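Local coordinates for single-stranded DNA-binding protein (Mycobacterium smegmatis, PDB 5GQO) that probably binds single-stranded DNA through an OB fold and assembles as a tetramer of identical subunits, at residues L72-N77 with V118-T123; S95-G100 with G126-R131. All blocks are in the same frame, centred on the assembly; numbering follows the deposited sequence.

Contact 1: L72-N77 with V118-T123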
ATOM      1  N   LEU B  72      -2.562   7.851 -13.857  1.00 47.83           N
ATOM      2  CA  LEU B  72      -3.637   7.536 -12.966  1.00 43.16           C
ATOM      3  C   LEU B  72      -4.362   8.825 -12.568  1.00 44.23           C
ATOM      4  O   LEU B  72      -3.724   9.763 -12.079  1.00 43.17           O
ATOM      5  CB  LEU B  72      -3.111   6.825 -11.716  1.00 39.02           C
ATOM      6  CG  LEU B  72      -4.207   6.486 -10.709  1.00 43.50           C
ATOM      7  CD1 LEU B  72      -5.185   5.423 -11.239  1.00 38.90           C
ATOM      8  CD2 LEU B  72      -3.551   6.020  -9.427  1.00 47.36           C
ATOM      9  N   TYR B  73      -5.678   8.860 -12.800  1.00 42.63           N
ATOM     10  CA  TYR B  73      -6.551   9.981 -12.445  1.00 43.86           C
ATOM     11  C   TYR B  73      -7.552   9.482 -11.423  1.00 43.04           C
ATOM     12  O   TYR B  73      -8.173   8.443 -11.645  1.00 44.58           O
ATOM     13  CB  TYR B  73      -7.300  10.477 -13.682  1.00 45.45           C
ATOM     14  CG  TYR B  73      -6.351  10.961 -14.737  1.00 53.12           C
ATOM     15  CD1 TYR B  73      -5.746  12.231 -14.638  1.00 56.42           C
ATOM     16  CD2 TYR B  73      -6.011  10.146 -15.817  1.00 54.56           C
ATOM     17  CE1 TYR B  73      -4.830  12.664 -15.578  1.00 57.42           C
ATOM     18  CE2 TYR B  73      -5.098  10.577 -16.770  1.00 60.51           C
ATOM     19  CZ  TYR B  73      -4.507  11.834 -16.643  1.00 61.45           C
ATOM     20  OH  TYR B  73      -3.617  12.254 -17.599  1.00 57.34           O
ATOM     21  N   VAL B  74      -7.688  10.181 -10.300  1.00 43.91           N
ATOM     22  CA  VAL B  74      -8.700   9.833  -9.288  1.00 45.33           C
ATOM     23  C   VAL B  74      -9.291  11.050  -8.618  1.00 40.95           C
ATOM     24  O   VAL B  74      -8.652  12.054  -8.506  1.00 40.27           O
ATOM     25  CB  VAL B  74      -8.158   8.954  -8.121  1.00 50.54           C
ATOM     26  CG1 VAL B  74      -7.851   7.548  -8.608  1.00 53.24           C
ATOM     27  CG2 VAL B  74      -6.952   9.555  -7.432  1.00 47.63           C
ATOM     28  N   THR B  75     -10.520  10.921  -8.146  1.00 41.12           N
ATOM     29  CA  THR B  75     -11.173  11.976  -7.395  1.00 41.28           C
ATOM     30  C   THR B  75     -10.833  11.706  -5.926  1.00 37.42           C
ATOM     31  O   THR B  75     -10.919  10.579  -5.487  1.00 40.21           O
ATOM     32  CB  THR B  75     -12.692  11.917  -7.663  1.00 42.34           C
ATOM     33  OG1 THR B  75     -12.934  12.161  -9.047  1.00 42.71           O
ATOM     34  CG2 THR B  75     -13.456  12.913  -6.831  1.00 42.77           C
ATOM     35  N   VAL B  76     -10.438  12.730  -5.194  1.00 35.17           N
ATOM     36  CA  VAL B  76     -10.109  12.619  -3.777  1.00 36.93           C
ATOM     37  C   VAL B  76     -11.157  13.387  -2.991  1.00 40.49           C
ATOM     38  O   VAL B  76     -11.512  14.490  -3.384  1.00 43.39           O
ATOM     39  CB  VAL B  76      -8.760  13.264  -3.479  1.00 34.01           C
ATOM     40  CG1 VAL B  76      -8.409  13.075  -2.037  1.00 35.48           C
ATOM     41  CG2 VAL B  76      -7.688  12.657  -4.358  1.00 36.55           C
ATOM     42  N   ASN B  77     -11.618  12.830  -1.878  1.00 39.23           N
ATOM     43  CA  ASN B  77     -12.604  13.470  -1.052  1.00 37.89           C
ATOM     44  C   ASN B  77     -12.015  13.686   0.318  1.00 37.94           C
ATOM     45  O   ASN B  77     -11.668  12.733   0.975  1.00 40.47           O
ATOM     46  CB  ASN B  77     -13.799  12.577  -0.856  1.00 39.10           C
ATOM     47  CG  ASN B  77     -14.530  12.276  -2.119  1.00 41.07           C
ATOM     48  OD1 ASN B  77     -14.730  13.126  -2.967  1.00 43.67           O
ATOM     49  ND2 ASN B  77     -14.967  11.045  -2.240  1.00 44.79           N
ATOM     50  N   VAL B 118     -13.987   6.217  -9.764  1.00 63.26           N
ATOM     51  CA  VAL B 118     -13.091   5.708  -8.755  1.00 59.37           C
ATOM     52  C   VAL B 118     -12.637   6.841  -7.866  1.00 50.84           C
ATOM     53  O   VAL B 118     -12.204   7.869  -8.350  1.00 50.23           O
ATOM     54  CB  VAL B 118     -11.929   4.975  -9.427  1.00 60.26           C
ATOM     55  CG1 VAL B 118     -10.713   5.833  -9.515  1.00 53.82           C
ATOM     56  CG2 VAL B 118     -11.624   3.707  -8.651  1.00 69.73           C
ATOM     57  N   GLU B 119     -12.826   6.684  -6.556  1.00 48.41           N
ATOM     58  CA  GLU B 119     -12.659   7.793  -5.634  1.00 43.80           C
ATOM     59  C   GLU B 119     -11.927   7.383  -4.396  1.00 39.90           C
ATOM     60  O   GLU B 119     -12.013   6.233  -3.975  1.00 42.22           O
ATOM     61  CB  GLU B 119     -14.018   8.333  -5.211  1.00 50.80           C
ATOM     62  CG  GLU B 119     -14.792   8.979  -6.350  1.00 55.27           C
ATOM     63  CD  GLU B 119     -16.150   9.463  -5.901  1.00 58.85           C
ATOM     64  OE1 GLU B 119     -16.304   9.810  -4.715  1.00 61.82           O
ATOM     65  OE2 GLU B 119     -17.066   9.476  -6.734  1.00 69.34           O
ATOM     66  N   VAL B 120     -11.226   8.337  -3.804  1.00 32.31           N
ATOM     67  CA  VAL B 120     -10.497   8.092  -2.603  1.00 37.48           C
ATOM     68  C   VAL B 120     -11.133   8.808  -1.420  1.00 40.58           C
ATOM     69  O   VAL B 120     -11.391  10.012  -1.493  1.00 44.03           O
ATOM     70  CB  VAL B 120      -9.058   8.629  -2.747  1.00 41.61           C
ATOM     71  CG1 VAL B 120      -8.264   8.414  -1.454  1.00 42.42           C
ATOM     72  CG2 VAL B 120      -8.378   7.989  -3.922  1.00 41.34           C
ATOM     73  N   ARG B 121     -11.398   8.085  -0.338  1.00 40.10           N
ATOM     74  CA  ARG B 121     -11.761   8.754   0.906  1.00 43.65           C
ATOM     75  C   ARG B 121     -10.453   8.994   1.632  1.00 41.49           C
ATOM     76  O   ARG B 121      -9.928   8.073   2.278  1.00 40.04           O
ATOM     77  CB  ARG B 121     -12.690   7.911   1.791  1.00 46.04           C
ATOM     78  CG  ARG B 121     -12.853   8.443   3.221  1.00 49.26           C
ATOM     79  CD  ARG B 121     -14.305   8.631   3.551  1.00 56.89           C
ATOM     80  NE  ARG B 121     -14.887   7.416   4.107  1.00 62.67           N
ATOM     81  CZ  ARG B 121     -15.992   6.793   3.638  1.00 66.46           C
ATOM     82  NH1 ARG B 121     -16.703   7.224   2.576  1.00 49.52           N
ATOM     83  NH2 ARG B 121     -16.394   5.706   4.273  1.00 65.79           N
ATOM     84  N   ALA B 122      -9.962  10.228   1.571  1.00 38.41           N
ATOM     85  CA  ALA B 122      -8.665  10.534   2.135  1.00 39.29           C
ATOM     86  C   ALA B 122      -8.702  10.596   3.634  1.00 38.61           C
ATOM     87  O   ALA B 122      -9.681  11.040   4.228  1.00 48.10           O
ATOM     88  CB  ALA B 122      -8.124  11.842   1.572  1.00 41.63           C
ATOM     89  N   THR B 123      -7.611  10.133   4.219  1.00 37.63           N
ATOM     90  CA  THR B 123      -7.304  10.150   5.640  1.00 37.54           C
ATOM     91  C   THR B 123      -6.171  11.124   5.971  1.00 38.24           C
ATOM     92  O   THR B 123      -6.113  11.656   7.051  1.00 40.95           O
ATOM     93  CB  THR B 123      -6.811   8.699   5.969  1.00 45.32           C
ATOM     94  OG1 THR B 123      -7.921   7.927   6.408  1.00 40.68           O
ATOM     95  CG2 THR B 123      -5.687   8.622   7.020  1.00 50.73           C
TER
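In Asn77 and Glu119 alike, chi1 near -65° swings CG away from the carbonyl carbon. The Glu119 chain continues straight to its carboxylate, which meets the Asn77 amide. Asn77 ND2 donates to Glu119 OE1 at 3.1 Å. The bond reaches OE1 on the anti side, in the amide plane and slightly out of the carboxylate plane, although amide and carboxylate are turned 85° against each other. On the same face Thr75 lies alongside Glu119, with Thr75 CB 3.8 Å from Glu119 CG. Thr75 OG1 is held by Arg52 of strand 46-55.

The opposite face is apolar and mostly buried. Val74 straddles two partners. Its CG1 packs on Val118 CG1 at 3.5 Å, and its CG2 turns to Val120 CG2. Farther along, Val76 CG1 touches Ala122 CB at 3.8 Å.

The backbones form a parallel ladder. Thr75 O accepts from Val120 N at 2.8 Å. Val120 O accepts from Asn77 N, and Asn77 O from Ala122 N. The Thr75 N to Val118 O bond is weak. Val118 also packs on Val118 of the second subunit. The two strand segments cross at -34°, a twist that suits a strongly coiled sheet. A parallel strand pair within an otherwise antiparallel barrel is characteristic of the OB fold, the fold of this single-stranded DNA-binding protein.

Contact 2: S95-G100 with G126-R131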
ATOM      1  N   SER B  95       1.526  19.854  -5.877  1.00 44.18           N
ATOM      2  CA  SER B  95       1.971  18.488  -5.777  1.00 45.24           C
ATOM      3  C   SER B  95       1.351  17.956  -4.511  1.00 41.23           C
ATOM      4  O   SER B  95       1.236  18.715  -3.580  1.00 52.51           O
ATOM      5  CB  SER B  95       3.486  18.477  -5.663  1.00 43.43           C
ATOM      6  OG  SER B  95       3.804  18.839  -4.325  1.00 44.65           O
ATOM      7  N   VAL B  96       0.926  16.689  -4.485  1.00 38.57           N
ATOM      8  CA  VAL B  96       0.246  16.108  -3.322  1.00 40.65           C
ATOM      9  C   VAL B  96       0.646  14.689  -3.021  1.00 40.22           C
ATOM     10  O   VAL B  96       0.918  13.897  -3.934  1.00 40.57           O
ATOM     11  CB  VAL B  96      -1.294  15.897  -3.505  1.00 41.92           C
ATOM     12  CG1 VAL B  96      -2.085  16.718  -2.575  1.00 46.17           C
ATOM     13  CG2 VAL B  96      -1.753  16.074  -4.926  1.00 42.93           C
ATOM     14  N   VAL B  97       0.550  14.350  -1.738  1.00 40.18           N
ATOM     15  CA  VAL B  97       0.601  12.972  -1.253  1.00 37.09           C
ATOM     16  C   VAL B  97      -0.778  12.719  -0.678  1.00 37.54           C
ATOM     17  O   VAL B  97      -1.216  13.483   0.176  1.00 36.03           O
ATOM     18  CB  VAL B  97       1.632  12.832  -0.138  1.00 38.80           C
ATOM     19  CG1 VAL B  97       1.678  11.417   0.407  1.00 42.61           C
ATOM     20  CG2 VAL B  97       2.987  13.172  -0.679  1.00 41.52           C
ATOM     21  N   VAL B  98      -1.449  11.674  -1.140  1.00 35.50           N
ATOM     22  CA  VAL B  98      -2.786  11.335  -0.659  1.00 35.73           C
ATOM     23  C   VAL B  98      -2.821   9.888  -0.138  1.00 38.34           C
ATOM     24  O   VAL B  98      -2.455   8.938  -0.858  1.00 38.64           O
ATOM     25  CB  VAL B  98      -3.809  11.415  -1.781  1.00 34.74           C
ATOM     26  CG1 VAL B  98      -5.151  10.975  -1.273  1.00 35.60           C
ATOM     27  CG2 VAL B  98      -3.883  12.821  -2.328  1.00 34.00           C
ATOM     28  N   VAL B  99      -3.286   9.733   1.095  1.00 35.82           N
ATOM     29  CA  VAL B  99      -3.464   8.452   1.707  1.00 35.20           C
ATOM     30  C   VAL B  99      -4.920   8.270   2.131  1.00 36.76           C
ATOM     31  O   VAL B  99      -5.502   9.198   2.653  1.00 38.50           O
ATOM     32  CB  VAL B  99      -2.623   8.336   2.944  1.00 36.57           C
ATOM     33  CG1 VAL B  99      -2.787   6.945   3.581  1.00 33.75           C
ATOM     34  CG2 VAL B  99      -1.189   8.570   2.571  1.00 41.51           C
ATOM     35  N   GLY B 100      -5.501   7.088   1.887  1.00 38.49           N
ATOM     36  CA  GLY B 100      -6.845   6.803   2.371  1.00 35.77           C
ATOM     37  C   GLY B 100      -7.367   5.443   1.949  1.00 36.24           C
ATOM     38  O   GLY B 100      -6.662   4.459   2.001  1.00 39.97           O
ATOM     39  N   GLY B 126      -1.045  15.771   2.123  1.00 38.32           N
ATOM     40  CA  GLY B 126      -0.017  16.753   2.370  1.00 39.74           C
ATOM     41  C   GLY B 126       0.569  17.127   1.041  1.00 38.75           C
ATOM     42  O   GLY B 126       0.413  16.390   0.071  1.00 38.83           O
ATOM     43  N   PRO B 127       1.269  18.261   0.981  1.00 36.41           N
ATOM     44  CA  PRO B 127       2.097  18.595  -0.157  1.00 35.13           C
ATOM     45  C   PRO B 127       3.315  17.614  -0.238  1.00 32.31           C
ATOM     46  O   PRO B 127       3.748  17.083   0.774  1.00 31.97           O
ATOM     47  CB  PRO B 127       2.537  20.012   0.178  1.00 37.30           C
ATOM     48  CG  PRO B 127       2.607  20.039   1.646  1.00 35.57           C
ATOM     49  CD  PRO B 127       1.441  19.226   2.069  1.00 39.67           C
ATOM     50  N   ASP B 128       3.844  17.382  -1.422  1.00 30.81           N
ATOM     51  CA  ASP B 128       4.988  16.457  -1.607  1.00 32.78           C
ATOM     52  C   ASP B 128       6.236  17.270  -1.435  1.00 35.08           C
ATOM     53  O   ASP B 128       6.569  18.046  -2.327  1.00 34.23           O
ATOM     54  CB  ASP B 128       4.941  15.833  -3.014  1.00 33.98           C
ATOM     55  CG  ASP B 128       6.073  14.826  -3.285  1.00 37.17           C
ATOM     56  OD1 ASP B 128       6.944  14.611  -2.427  1.00 34.61           O
ATOM     57  OD2 ASP B 128       6.066  14.212  -4.383  1.00 38.28           O
ATOM     58  N   LEU B 129       6.912  17.095  -0.295  1.00 34.78           N
ATOM     59  CA  LEU B 129       8.142  17.826   0.015  1.00 38.34           C
ATOM     60  C   LEU B 129       9.377  17.408  -0.800  1.00 37.36           C
ATOM     61  O   LEU B 129      10.436  18.007  -0.637  1.00 36.38           O
ATOM     62  CB  LEU B 129       8.477  17.754   1.518  1.00 36.57           C
ATOM     63  CG  LEU B 129       7.405  18.335   2.464  1.00 37.73           C
ATOM     64  CD1 LEU B 129       7.766  18.180   3.948  1.00 36.45           C
ATOM     65  CD2 LEU B 129       7.180  19.794   2.132  1.00 39.50           C
ATOM     66  N   SER B 130       9.240  16.467  -1.722  1.00 35.76           N
ATOM     67  CA  SER B 130      10.320  16.239  -2.705  1.00 39.51           C
ATOM     68  C   SER B 130      10.284  17.280  -3.804  1.00 39.09           C
ATOM     69  O   SER B 130      11.237  17.442  -4.526  1.00 41.96           O
ATOM     70  CB  SER B 130      10.249  14.841  -3.327  1.00 36.81           C
ATOM     71  OG  SER B 130       9.127  14.716  -4.156  1.00 32.83           O
ATOM     72  N   ARG B 131       9.178  18.000  -3.907  1.00 42.92           N
ATOM     73  CA  ARG B 131       8.965  18.910  -5.005  1.00 41.14           C
ATOM     74  C   ARG B 131       8.623  20.325  -4.542  1.00 41.54           C
ATOM     75  O   ARG B 131       8.321  21.197  -5.381  1.00 43.31           O
ATOM     76  CB  ARG B 131       7.833  18.358  -5.888  1.00 42.10           C
ATOM     77  CG  ARG B 131       8.237  17.156  -6.713  1.00 43.24           C
ATOM     78  CD  ARG B 131       7.141  16.729  -7.643  1.00 43.61           C
ATOM     79  NE  ARG B 131       6.201  15.914  -6.899  1.00 45.15           N
ATOM     80  CZ  ARG B 131       4.930  15.737  -7.260  1.00 50.97           C
ATOM     81  NH1 ARG B 131       4.426  16.356  -8.350  1.00 45.89           N
ATOM     82  NH2 ARG B 131       4.123  14.966  -6.488  1.00 47.33           N
TER
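Val97 and Gly126 form an antiparallel hydrogen-bonded pair within the OB-fold sheet. Val97 N donates to Gly126 O at 2.7 Å. Gly126 N returns a bond to Val97 O at 3.0 Å. Next to this pair in 126-131, Pro127 CA makes a CA-H...O contact with Ser95 O.

Ser95 takes over the next step. A chi1 of 77° tucks its OG between the backbone N and the carbonyl carbon, where it accepts from Asp128 N at 3.2 Å. Bent at chi3 (-82°), Arg131 lays one guanidinium face over Ser95, whose CB stands 3.4 Å above the centre of the plane. Val97 CG2 packs on CA and CB of Asp128, the two side chains crossing at about a right angle.

The Asp128 carboxylate organises the turn that follows. OD1 accepts from Ser130 N and Ser130 OG, both on one face of the carboxylate. The bond from Ser130 N makes an Asx turn, within the type I beta turn Asp128-Arg131. OD2 takes both NE and NH2 of Arg131, in a side-on salt bridge lying in the guanidinium plane. These four bonds hold the carboxylate in a fixed orientation.

Farther out, the third subunit packs here too: its Val97 and Pro127 meet their counterparts. Arg131 also ties the turn to the region after strand 27-31, with NH2 donating to Gly32 O and NH1 to Asn33 OD1.

Contacts 1 and 2 lie in one curled sheet, their centres about 13 Å apart. Along the chain their segments alternate: 72-77, 95-100, 118-123, 126-131. Strand 95-105 joins them, because it pairs antiparallel with both 117-122 and 124-126. The chain turns a corner at Thr123 between these two strands. There, Thr123 N probably donates to Val99 O at 2.8 Å. Inside the barrel, Val98 CG1 packs against CG1 of Val76 and of Val120. Val98 thus joins the apolar side of contact 1, while its side chain points away from 126-131. The contacts reach different neighbours: contact 1 the second subunit, contact 2 the third. The same sheet thus serves two interfaces of the tetramer.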